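Local coordinates for protein mirolysin (Tannerella forsythia, PDB 6R7V) that probably cleaves peptide bonds as a zinc metallopeptidase of the pappalysin family of metzincins, held latent in this zymogen form by a cysteine switch, at residues A[153-164]-A[180-189]; A[163-171]-A[204-215]. The protein carries 1 engineered substitution. One frame throughout, in Å; residues are numbered along the deposited sequence. Where two conformers were deposited one is given.

Interaction 1: residues A[153-164]-A[180-189]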
loop_
_atom_site.group_PDB
_atom_site.type_symbol
_atom_site.label_atom_id
_atom_site.label_comp_id
_atom_site.label_asym_id
_atom_site.label_seq_id
_atom_site.Cartn_x
_atom_site.Cartn_y
_atom_site.Cartn_z
ATOM N N ASN A 153 -8.215 -4.081 -5.816
ATOM C CA ASN A 153 -7.596 -5.076 -6.683
ATOM C C ASN A 153 -6.117 -5.206 -6.363
ATOM O O ASN A 153 -5.388 -4.200 -6.406
ATOM C CB ASN A 153 -7.736 -4.669 -8.143
ATOM C CG ASN A 153 -9.132 -4.743 -8.668
ATOM O OD1 ASN A 153 -9.519 -5.698 -9.358
ATOM N ND2 ASN A 153 -9.933 -3.750 -8.354
ATOM N N ILE A 154 -5.688 -6.425 -6.014
ATOM C CA ILE A 154 -4.298 -6.722 -5.734
ATOM C C ILE A 154 -3.823 -7.729 -6.751
ATOM O O ILE A 154 -4.315 -8.876 -6.731
ATOM C CB ILE A 154 -4.073 -7.270 -4.318
ATOM C CG1 ILE A 154 -4.624 -6.324 -3.222
ATOM C CG2 ILE A 154 -2.573 -7.542 -4.140
ATOM C CD1 ILE A 154 -4.426 -6.897 -1.755
ATOM N N TRP A 155 -2.929 -7.323 -7.667
ATOM C CA TRP A 155 -2.404 -8.249 -8.667
ATOM C C TRP A 155 -1.129 -8.845 -8.131
ATOM O O TRP A 155 -0.330 -8.113 -7.519
ATOM C CB TRP A 155 -2.134 -7.516 -9.986
ATOM C CG TRP A 155 -3.352 -7.136 -10.746
ATOM C CD1 TRP A 155 -3.902 -7.823 -11.791
ATOM C CD2 TRP A 155 -4.067 -5.889 -10.662
ATOM N NE1 TRP A 155 -4.971 -7.122 -12.313
ATOM C CE2 TRP A 155 -5.114 -5.943 -11.611
ATOM C CE3 TRP A 155 -3.965 -4.752 -9.830
ATOM C CZ2 TRP A 155 -5.994 -4.871 -11.810
ATOM C CZ3 TRP A 155 -4.866 -3.712 -10.001
ATOM C CH2 TRP A 155 -5.840 -3.754 -11.008
ATOM N N VAL A 156 -0.943 -10.166 -8.304
ATOM C CA VAL A 156 0.263 -10.866 -7.871
ATOM C C VAL A 156 0.905 -11.476 -9.093
ATOM O O VAL A 156 0.212 -12.178 -9.842
ATOM C CB VAL A 156 -0.088 -11.935 -6.825
ATOM C CG1 VAL A 156 1.164 -12.688 -6.371
ATOM C CG2 VAL A 156 -0.817 -11.305 -5.628
ATOM N N CYS A 157 2.160 -11.114 -9.392
ATOM C CA CYS A 157 2.782 -11.550 -10.624
ATOM C C CYS A 157 4.301 -11.500 -10.507
ATOM O O CYS A 157 4.833 -11.027 -9.484
ATOM C CB CYS A 157 2.312 -10.650 -11.767
ATOM S SG CYS A 157 2.927 -8.950 -11.652
ATOM N N ASN A 158 4.978 -11.882 -11.590
ATOM C CA ASN A 158 6.427 -11.736 -11.650
ATOM C C ASN A 158 6.785 -10.315 -12.107
ATOM O O ASN A 158 6.560 -9.980 -13.264
ATOM C CB ASN A 158 7.021 -12.749 -12.596
ATOM C CG ASN A 158 8.513 -12.619 -12.686
ATOM O OD1 ASN A 158 9.167 -12.249 -11.701
ATOM N ND2 ASN A 158 9.075 -12.911 -13.868
ATOM N N LEU A 159 7.334 -9.481 -11.192
ATOM C CA LEU A 159 7.792 -8.128 -11.505
ATOM C C LEU A 159 9.300 -8.099 -11.779
ATOM O O LEU A 159 9.853 -7.032 -12.024
ATOM C CB LEU A 159 7.437 -7.165 -10.370
ATOM C CG LEU A 159 5.950 -6.906 -10.174
ATOM C CD1 LEU A 159 5.727 -6.028 -8.959
ATOM C CD2 LEU A 159 5.336 -6.253 -11.433
ATOM N N GLY A 160 9.944 -9.258 -11.759
ATOM C CA GLY A 160 11.360 -9.380 -12.107
ATOM C C GLY A 160 12.304 -9.480 -10.932
ATOM O O GLY A 160 11.871 -9.682 -9.799
ATOM N N ASP A 161 13.603 -9.308 -11.190
ATOM C CA ASP A 161 14.649 -9.457 -10.179
ATOM C C ASP A 161 14.747 -8.285 -9.221
ATOM O O ASP A 161 15.317 -8.437 -8.138
ATOM C CB ASP A 161 16.017 -9.625 -10.863
ATOM C CG ASP A 161 16.214 -10.905 -11.661
ATOM O OD1 ASP A 161 17.303 -11.068 -12.260
ATOM O OD2 ASP A 161 15.286 -11.746 -11.682
ATOM N N ASP A 162 14.250 -7.115 -9.627
ATOM C CA ASP A 162 14.409 -5.909 -8.840
ATOM C C ASP A 162 13.151 -5.507 -8.042
ATOM O O ASP A 162 13.188 -5.557 -6.816
ATOM C CB ASP A 162 14.877 -4.757 -9.762
ATOM C CG ASP A 162 16.107 -5.090 -10.603
ATOM O OD1 ASP A 162 17.023 -5.765 -10.078
ATOM O OD2 ASP A 162 16.153 -4.676 -11.783
ATOM N N LEU A 163 12.058 -5.144 -8.728
ATOM C CA LEU A 163 10.832 -4.555 -8.190
ATOM C C LEU A 163 9.996 -5.479 -7.267
ATOM O O LEU A 163 9.607 -6.575 -7.665
ATOM C CB LEU A 163 9.980 -4.084 -9.372
ATOM C CG LEU A 163 8.749 -3.229 -9.069
ATOM C CD1 LEU A 163 9.134 -1.930 -8.392
ATOM C CD2 LEU A 163 8.005 -2.909 -10.354
ATOM N N LEU A 164 9.677 -4.997 -6.057
ATOM C CA LEU A 164 8.860 -5.772 -5.109
ATOM C C LEU A 164 7.369 -5.496 -5.261
ATOM O O LEU A 164 6.550 -6.373 -4.962
ATOM C CB LEU A 164 9.249 -5.487 -3.642
ATOM C CG LEU A 164 10.691 -5.799 -3.202
ATOM C CD1 LEU A 164 10.839 -5.559 -1.730
ATOM C CD2 LEU A 164 11.100 -7.210 -3.524
ATOM N N ASP A 180 -6.415 1.456 -10.892
ATOM C CA ASP A 180 -6.311 1.686 -9.467
ATOM C C ASP A 180 -6.147 0.357 -8.719
ATOM O O ASP A 180 -6.775 -0.653 -9.074
ATOM C CB ASP A 180 -7.524 2.463 -8.931
ATOM C CG ASP A 180 -7.398 2.775 -7.449
ATOM O OD1 ASP A 180 -6.368 3.367 -7.052
ATOM O OD2 ASP A 180 -8.279 2.368 -6.695
ATOM N N GLY A 181 -5.237 0.330 -7.746
ATOM C CA GLY A 181 -4.959 -0.874 -6.990
ATOM C C GLY A 181 -3.488 -1.035 -6.749
ATOM O O GLY A 181 -2.715 -0.049 -6.843
ATOM N N VAL A 182 -3.094 -2.283 -6.394
ATOM C CA VAL A 182 -1.694 -2.543 -6.050
ATOM C C VAL A 182 -1.221 -3.826 -6.691
ATOM O O VAL A 182 -2.017 -4.739 -6.984
ATOM C CB VAL A 182 -1.389 -2.537 -4.523
ATOM C CG1 VAL A 182 -1.869 -1.242 -3.850
ATOM C CG2 VAL A 182 -1.970 -3.755 -3.817
ATOM N N VAL A 183 0.087 -3.861 -7.003
ATOM C CA VAL A 183 0.715 -5.010 -7.670
ATOM C C VAL A 183 1.860 -5.462 -6.780
ATOM O O VAL A 183 2.701 -4.626 -6.377
ATOM C CB VAL A 183 1.229 -4.638 -9.084
ATOM C CG1 VAL A 183 1.804 -5.862 -9.789
ATOM C CG2 VAL A 183 0.122 -4.023 -9.952
ATOM N N ILE A 184 1.919 -6.779 -6.479
ATOM C CA ILE A 184 2.958 -7.314 -5.619
ATOM C C ILE A 184 3.703 -8.447 -6.305
ATOM O O ILE A 184 3.074 -9.320 -6.910
ATOM C CB ILE A 184 2.364 -7.805 -4.259
ATOM C CG1 ILE A 184 1.425 -6.773 -3.548
ATOM C CG2 ILE A 184 3.518 -8.229 -3.271
ATOM C CD1 ILE A 184 2.206 -5.451 -3.093
ATOM N N HIS A 185 5.026 -8.513 -6.110
ATOM C CA HIS A 185 5.817 -9.624 -6.656
ATOM C C HIS A 185 5.391 -10.890 -5.951
ATOM O O HIS A 185 5.309 -10.909 -4.720
ATOM C CB HIS A 185 7.295 -9.334 -6.383
ATOM C CG HIS A 185 8.247 -10.187 -7.155
ATOM N ND1 HIS A 185 8.235 -11.560 -7.053
ATOM C CD2 HIS A 185 9.165 -9.820 -8.078
ATOM C CE1 HIS A 185 9.171 -11.991 -7.891
ATOM N NE2 HIS A 185 9.740 -10.988 -8.550
ATOM N N TYR A 186 5.165 -11.961 -6.700
ATOM C CA TYR A 186 4.695 -13.237 -6.141
ATOM C C TYR A 186 5.621 -13.798 -5.071
ATOM O O TYR A 186 5.145 -14.533 -4.205
ATOM C CB TYR A 186 4.476 -14.265 -7.265
ATOM C CG TYR A 186 5.735 -14.916 -7.799
ATOM C CD1 TYR A 186 6.529 -14.280 -8.755
ATOM C CD2 TYR A 186 6.141 -16.168 -7.343
ATOM C CE1 TYR A 186 7.711 -14.859 -9.220
ATOM C CE2 TYR A 186 7.322 -16.751 -7.796
ATOM C CZ TYR A 186 8.094 -16.100 -8.745
ATOM O OH TYR A 186 9.233 -16.697 -9.230
ATOM N N LYS A 187 6.933 -13.518 -5.153
ATOM C CA LYS A 187 7.839 -14.085 -4.164
ATOM C C LYS A 187 7.714 -13.391 -2.823
ATOM O O LYS A 187 8.356 -13.835 -1.863
ATOM C CB LYS A 187 9.294 -13.955 -4.648
ATOM C CG LYS A 187 9.689 -14.888 -5.758
ATOM C CD LYS A 187 11.096 -14.536 -6.215
ATOM C CE LYS A 187 11.567 -15.458 -7.302
ATOM N NZ LYS A 187 12.878 -15.014 -7.847
ATOM N N HIS A 188 6.966 -12.277 -2.735
ATOM C CA HIS A 188 6.930 -11.511 -1.495
ATOM C C HIS A 188 5.491 -11.195 -1.104
ATOM O O HIS A 188 5.195 -10.107 -0.608
ATOM C CB HIS A 188 7.791 -10.245 -1.673
ATOM C CG HIS A 188 9.199 -10.592 -2.084
ATOM N ND1 HIS A 188 10.033 -11.285 -1.235
ATOM C CD2 HIS A 188 9.854 -10.384 -3.254
ATOM C CE1 HIS A 188 11.171 -11.474 -1.897
ATOM N NE2 HIS A 188 11.114 -10.950 -3.115
ATOM N N PHE A 189 4.602 -12.161 -1.350
ATOM C CA PHE A 189 3.189 -12.071 -1.042
ATOM C C PHE A 189 2.869 -13.073 0.022
ATOM O O PHE A 189 3.244 -14.250 -0.098
ATOM C CB PHE A 189 2.326 -12.304 -2.305
ATOM C CG PHE A 189 0.920 -11.785 -2.203
ATOM C CD1 PHE A 189 -0.141 -12.644 -1.932
ATOM C CD2 PHE A 189 0.658 -10.420 -2.291
ATOM C CE1 PHE A 189 -1.446 -12.150 -1.831
ATOM C CE2 PHE A 189 -0.639 -9.932 -2.167
ATOM C CZ PHE A 189 -1.688 -10.803 -1.988
HETATM O O HOH W 1 -8.519 -1.553 -7.038
#
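Ile-154, Trp-155 and Val-156 pair with Val-182, Val-183 and Ile-184 as neighbouring parallel strands in the mixed beta sheet of the metzincin catalytic domain. Backbone N-H donors come from the two strands in turn, among them Trp-155 N to Val-182 O at 2.8 Å. On one face of the sheet Ile-154 and Val-182 run alongside each other, with Ile-154 CG1 3.7 Å from Val-182 CG2. Val-156, on the same face, stands upright over the Phe-189 ring. With CG1 of Val-156 anti to the backbone N (chi1 179°), CG2 is left to sit over the middle of that ring, a CH-pi contact 3.6 Å from the centroid; CG1 meets Tyr-186. On the other face the Trp-155 indole offers its edge to the carbonyl oxygens of Asp-180 and Val-182, while its NE1 bonds to Asn-143 O. Farther along, Cys-157 SG and Leu-159 CD2 both touch Val-183 CG1. Beyond the strand an Asx turn, Gly-160 N to Asn-158 OD1, shapes the loop around His-185. This ring has Cys-157 O over one face and Leu-163 O at its edge. Its two nitrogens work in opposite senses: ND1 accepts from Lys-187 N almost in the ring plane, whereas NE2 makes a weak, bent bond to Gly-160 O, 2.8 Å long with 129° at the hydrogen.

Interaction 2: residues A[163-171]-A[204-215]. Engineered in segment 204-215: Ala-208 (natural residue Glu). With ZN (zinc ion), chain D; GOL (glycerol), chain H.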
loop_
_atom_site.group_PDB
_atom_site.type_symbol
_atom_site.label_atom_id
_atom_site.label_comp_id
_atom_site.label_asym_id
_atom_site.label_seq_id
_atom_site.Cartn_x
_atom_site.Cartn_y
_atom_site.Cartn_z
ATOM N N LEU A 163 12.058 -5.144 -8.728
ATOM C CA LEU A 163 10.832 -4.555 -8.190
ATOM C C LEU A 163 9.996 -5.479 -7.267
ATOM O O LEU A 163 9.607 -6.575 -7.665
ATOM C CB LEU A 163 9.980 -4.084 -9.372
ATOM C CG LEU A 163 8.749 -3.229 -9.069
ATOM C CD1 LEU A 163 9.134 -1.930 -8.392
ATOM C CD2 LEU A 163 8.005 -2.909 -10.354
ATOM N N LEU A 164 9.677 -4.997 -6.057
ATOM C CA LEU A 164 8.860 -5.772 -5.109
ATOM C C LEU A 164 7.369 -5.496 -5.261
ATOM O O LEU A 164 6.550 -6.373 -4.962
ATOM C CB LEU A 164 9.249 -5.487 -3.642
ATOM C CG LEU A 164 10.691 -5.799 -3.202
ATOM C CD1 LEU A 164 10.839 -5.559 -1.730
ATOM C CD2 LEU A 164 11.100 -7.210 -3.524
ATOM N N GLY A 165 7.017 -4.272 -5.634
ATOM C CA GLY A 165 5.611 -3.916 -5.744
ATOM C C GLY A 165 5.436 -2.470 -6.131
ATOM O O GLY A 165 6.407 -1.692 -6.117
ATOM N N TYR A 166 4.201 -2.102 -6.480
ATOM C CA TYR A 166 3.867 -0.714 -6.764
ATOM C C TYR A 166 2.372 -0.490 -6.582
ATOM O O TYR A 166 1.573 -1.425 -6.669
ATOM C CB TYR A 166 4.341 -0.266 -8.151
ATOM C CG TYR A 166 3.621 -0.871 -9.334
ATOM C CD1 TYR A 166 2.581 -0.192 -9.964
ATOM C CD2 TYR A 166 4.055 -2.071 -9.897
ATOM C CE1 TYR A 166 1.951 -0.719 -11.088
ATOM C CE2 TYR A 166 3.447 -2.594 -11.034
ATOM C CZ TYR A 166 2.413 -1.899 -11.641
ATOM O OH TYR A 166 1.794 -2.419 -12.752
ATOM N N ALA A 167 1.996 0.754 -6.322
ATOM C CA ALA A 167 0.609 1.123 -6.108
ATOM C C ALA A 167 0.252 2.299 -6.957
ATOM O O ALA A 167 1.128 3.098 -7.305
ATOM C CB ALA A 167 0.411 1.493 -4.640
ATOM N N GLN A 168 -1.040 2.500 -7.168
ATOM C CA GLN A 168 -1.515 3.699 -7.819
ATOM C C GLN A 168 -2.071 4.620 -6.719
ATOM O O GLN A 168 -2.848 4.175 -5.880
ATOM C CB GLN A 168 -2.572 3.386 -8.904
ATOM C CG GLN A 168 -2.902 4.646 -9.697
ATOM C CD GLN A 168 -3.798 4.358 -10.865
ATOM O OE1 GLN A 168 -3.360 3.822 -11.866
ATOM N NE2 GLN A 168 -5.059 4.717 -10.748
ATOM N N PHE A 169 -1.691 5.906 -6.724
ATOM C CA PHE A 169 -2.133 6.835 -5.692
ATOM C C PHE A 169 -3.553 7.349 -5.926
ATOM O O PHE A 169 -3.969 7.466 -7.089
ATOM C CB PHE A 169 -1.184 8.044 -5.663
ATOM C CG PHE A 169 0.174 7.765 -5.079
ATOM C CD1 PHE A 169 1.274 7.563 -5.905
ATOM C CD2 PHE A 169 0.358 7.710 -3.708
ATOM C CE1 PHE A 169 2.524 7.240 -5.365
ATOM C CE2 PHE A 169 1.622 7.439 -3.164
ATOM C CZ PHE A 169 2.699 7.225 -3.996
ATOM N N PRO A 170 -4.262 7.786 -4.854
ATOM C CA PRO A 170 -5.635 8.282 -5.027
ATOM C C PRO A 170 -5.774 9.490 -5.944
ATOM O O PRO A 170 -6.836 9.626 -6.568
ATOM C CB PRO A 170 -6.046 8.684 -3.608
ATOM C CG PRO A 170 -5.218 7.813 -2.708
ATOM C CD PRO A 170 -3.919 7.615 -3.422
ATOM N N PHE A 171 -4.736 10.351 -6.071
ATOM C CA PHE A 171 -4.882 11.515 -6.951
ATOM C C PHE A 171 -5.025 11.100 -8.423
ATOM O O PHE A 171 -5.412 11.925 -9.259
ATOM C CB PHE A 171 -3.721 12.540 -6.792
ATOM C CG PHE A 171 -2.459 12.201 -7.578
ATOM C CD1 PHE A 171 -1.502 11.343 -7.051
ATOM C CD2 PHE A 171 -2.253 12.717 -8.847
ATOM C CE1 PHE A 171 -0.348 11.024 -7.776
ATOM C CE2 PHE A 171 -1.121 12.355 -9.594
ATOM C CZ PHE A 171 -0.185 11.501 -9.052
ATOM N N THR A 204 5.412 -6.005 2.148
ATOM C CA THR A 204 5.444 -5.349 0.838
ATOM C C THR A 204 4.013 -4.871 0.528
ATOM O O THR A 204 3.804 -3.725 0.101
ATOM C CB THR A 204 6.019 -6.270 -0.250
ATOM O OG1 THR A 204 7.351 -6.629 0.137
ATOM C CG2 THR A 204 6.058 -5.598 -1.605
ATOM N N ALA A 205 3.016 -5.724 0.787
ATOM C CA ALA A 205 1.638 -5.281 0.531
ATOM C C ALA A 205 1.164 -4.260 1.557
ATOM O O ALA A 205 0.412 -3.377 1.183
ATOM C CB ALA A 205 0.686 -6.479 0.502
ATOM N N THR A 206 1.584 -4.365 2.841
ATOM C CA THR A 206 1.179 -3.320 3.800
ATOM C C THR A 206 1.663 -1.961 3.318
ATOM O O THR A 206 0.891 -0.984 3.305
ATOM C CB THR A 206 1.781 -3.616 5.190
ATOM O OG1 THR A 206 1.179 -4.847 5.620
ATOM C CG2 THR A 206 1.431 -2.542 6.226
ATOM N N HIS A 207 2.933 -1.913 2.861
ATOM C CA HIS A 207 3.538 -0.685 2.352
ATOM C C HIS A 207 2.774 -0.184 1.098
ATOM O O HIS A 207 2.455 1.013 1.007
ATOM C CB HIS A 207 5.000 -1.021 2.036
ATOM C CG HIS A 207 5.787 0.061 1.377
ATOM N ND1 HIS A 207 6.744 0.777 2.070
ATOM C CD2 HIS A 207 5.779 0.465 0.083
ATOM C CE1 HIS A 207 7.282 1.596 1.183
ATOM N NE2 HIS A 207 6.709 1.455 -0.022
ATOM N N ALA A 208 2.496 -1.088 0.135
ATOM C CA ALA A 208 1.810 -0.695 -1.109
ATOM C C ALA A 208 0.413 -0.217 -0.820
ATOM O O ALA A 208 -0.040 0.757 -1.432
ATOM C CB ALA A 208 1.754 -1.867 -2.072
ATOM N N VAL A 209 -0.311 -0.916 0.069
ATOM C CA VAL A 209 -1.683 -0.497 0.417
ATOM C C VAL A 209 -1.616 0.892 1.104
ATOM O O VAL A 209 -2.502 1.723 0.867
ATOM C CB VAL A 209 -2.421 -1.585 1.260
ATOM C CG1 VAL A 209 -3.756 -1.084 1.806
ATOM C CG2 VAL A 209 -2.626 -2.850 0.433
ATOM N N GLY A 210 -0.549 1.161 1.879
ATOM C CA GLY A 210 -0.361 2.495 2.438
ATOM C C GLY A 210 -0.342 3.531 1.324
ATOM O O GLY A 210 -1.011 4.549 1.434
ATOM N N HIS A 211 0.413 3.292 0.208
ATOM C CA HIS A 211 0.363 4.248 -0.936
ATOM C C HIS A 211 -1.033 4.351 -1.569
ATOM O O HIS A 211 -1.463 5.450 -1.926
ATOM C CB HIS A 211 1.327 3.830 -2.037
ATOM C CG HIS A 211 2.795 3.872 -1.697
ATOM N ND1 HIS A 211 3.415 5.027 -1.243
ATOM C CD2 HIS A 211 3.739 2.929 -1.896
ATOM C CE1 HIS A 211 4.714 4.744 -1.176
ATOM N NE2 HIS A 211 4.955 3.514 -1.578
ATOM N N TRP A 212 -1.725 3.215 -1.723
ATOM C CA TRP A 212 -3.088 3.249 -2.279
ATOM C C TRP A 212 -4.037 4.080 -1.375
ATOM O O TRP A 212 -5.054 4.613 -1.861
ATOM C CB TRP A 212 -3.535 1.790 -2.420
ATOM C CG TRP A 212 -4.900 1.598 -2.989
ATOM C CD1 TRP A 212 -5.274 1.705 -4.302
ATOM C CD2 TRP A 212 -6.057 1.206 -2.265
ATOM N NE1 TRP A 212 -6.614 1.440 -4.425
ATOM C CE2 TRP A 212 -7.134 1.172 -3.180
ATOM C CE3 TRP A 212 -6.300 0.926 -0.917
ATOM C CZ2 TRP A 212 -8.434 0.808 -2.790
ATOM C CZ3 TRP A 212 -7.582 0.579 -0.530
ATOM C CH2 TRP A 212 -8.642 0.559 -1.454
ATOM N N LEU A 213 -3.678 4.209 -0.065
ATOM C CA LEU A 213 -4.376 5.005 0.916
ATOM C C LEU A 213 -3.663 6.352 1.183
ATOM O O LEU A 213 -3.828 6.980 2.240
ATOM C CB LEU A 213 -4.611 4.213 2.204
ATOM C CG LEU A 213 -5.558 3.013 2.042
ATOM C CD1 LEU A 213 -5.622 2.211 3.311
ATOM C CD2 LEU A 213 -6.981 3.467 1.574
ATOM N N ASP A 214 -2.936 6.828 0.177
ATOM C CA ASP A 214 -2.400 8.193 0.079
ATOM C C ASP A 214 -1.092 8.441 0.830
ATOM O O ASP A 214 -0.631 9.602 0.874
ATOM C CB ASP A 214 -3.457 9.248 0.529
ATOM C CG ASP A 214 -3.506 10.466 -0.347
ATOM O OD1 ASP A 214 -3.055 10.377 -1.483
ATOM O OD2 ASP A 214 -3.985 11.525 0.132
ATOM N N LEU A 215 -0.468 7.415 1.391
ATOM C CA LEU A 215 0.792 7.661 2.096
ATOM C C LEU A 215 1.968 7.688 1.155
ATOM O O LEU A 215 1.997 6.943 0.152
ATOM C CB LEU A 215 1.051 6.585 3.161
ATOM C CG LEU A 215 -0.017 6.430 4.235
ATOM C CD1 LEU A 215 0.438 5.432 5.277
ATOM C CD2 LEU A 215 -0.378 7.775 4.887
HETATM ZN ZN ZN D . 6.764 2.579 -1.701
HETATM C C1 GOL H . 0.069 11.310 -2.399
HETATM O O1 GOL H . 0.619 11.336 -1.096
HETATM C C2 GOL H . -0.947 12.416 -2.565
HETATM O O2 GOL H . -0.288 13.687 -2.543
HETATM C C3 GOL H . -1.720 12.281 -3.856
HETATM O O3 GOL H . -2.521 11.094 -3.889
#
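Thr-204 meets Leu-164 where the active-site helix of this metzincin runs beside strand 165-167, the two axes 7.3 Å apart and 19° from parallel. The methyl CG2 of Thr-204, anti to the backbone N, lies across the root of the Leu-164 side chain, 3.8 Å from Leu-164 CB. His-207, the position of the natural glutamate (Ala-208 here) and His-211 form the HEXXH zinc-binding motif of the helix. His-207 takes no part in the packing on the strand but binds zinc through NE2 at 2.0 Å; its ND1 is bonded to Tyr-266 O. The engineered Ala-208 faces Ala-167, whose methyl CB lies 3.3 Å from Ala-208 O. The same methyl touches His-211 CB, one turn on. His-211 NE2 also binds the zinc at 2.0 Å, and Cys-6 and His-217 complete the site; the cysteine is consistent with cysteine-switch latency. A bond from His-211 ND1 to Leu-215 O, 2.8 Å long, helps fix the rotation of the imidazole. The Phe-169 ring lies oblique to the imidazole, planes 71° apart, with Phe-169 CE2 3.6 Å from His-211 ND1; the Phe-169 edge also meets Leu-215 O. The Trp-212 side chain starts away from the strand, and its NE1 is bonded to Asp-180 OD2, while Pro-170 CG packs against Trp-212 O at 3.3 Å. Asp-214, with positive phi, closes the helix in a Schellman motif; its OD1 touches Pro-170 and accepts from O3 of a glycerol, probably from the crystallisation liquor, which also takes a bond from Phe-171 N, and its OD2 pairs with Arg-285. The helix thus has strand 165-167 along one flank, while Val-209 packs on helix 64-77 and Leu-213 and Leu-215 on helix 280-288.

Overall arrangement
Both contacts are largely buried, but interaction 1 reaches the surface at the 160-162 loop, where Asp-161 and Asp-162 are exposed, whereas every touching residue of interaction 2 is buried, nearer the centre of the chain. They meet at the sheet: strand 165-167 of interaction 2 runs antiparallel to strand 182-185 of interaction 1, joined by a probable hydrogen bond from Val-183 N to Tyr-166 O. Leu-163 and Leu-164 belong to both. Interaction 1 is strand on strand, held by regular backbone bonds with apolar side chains on both faces; interaction 2 is strand on helix, has no hydrogen bond between its segments, and relies on van der Waals contact beside the zinc. Val-182 of interaction 1 packs against Ala-208 of the helix.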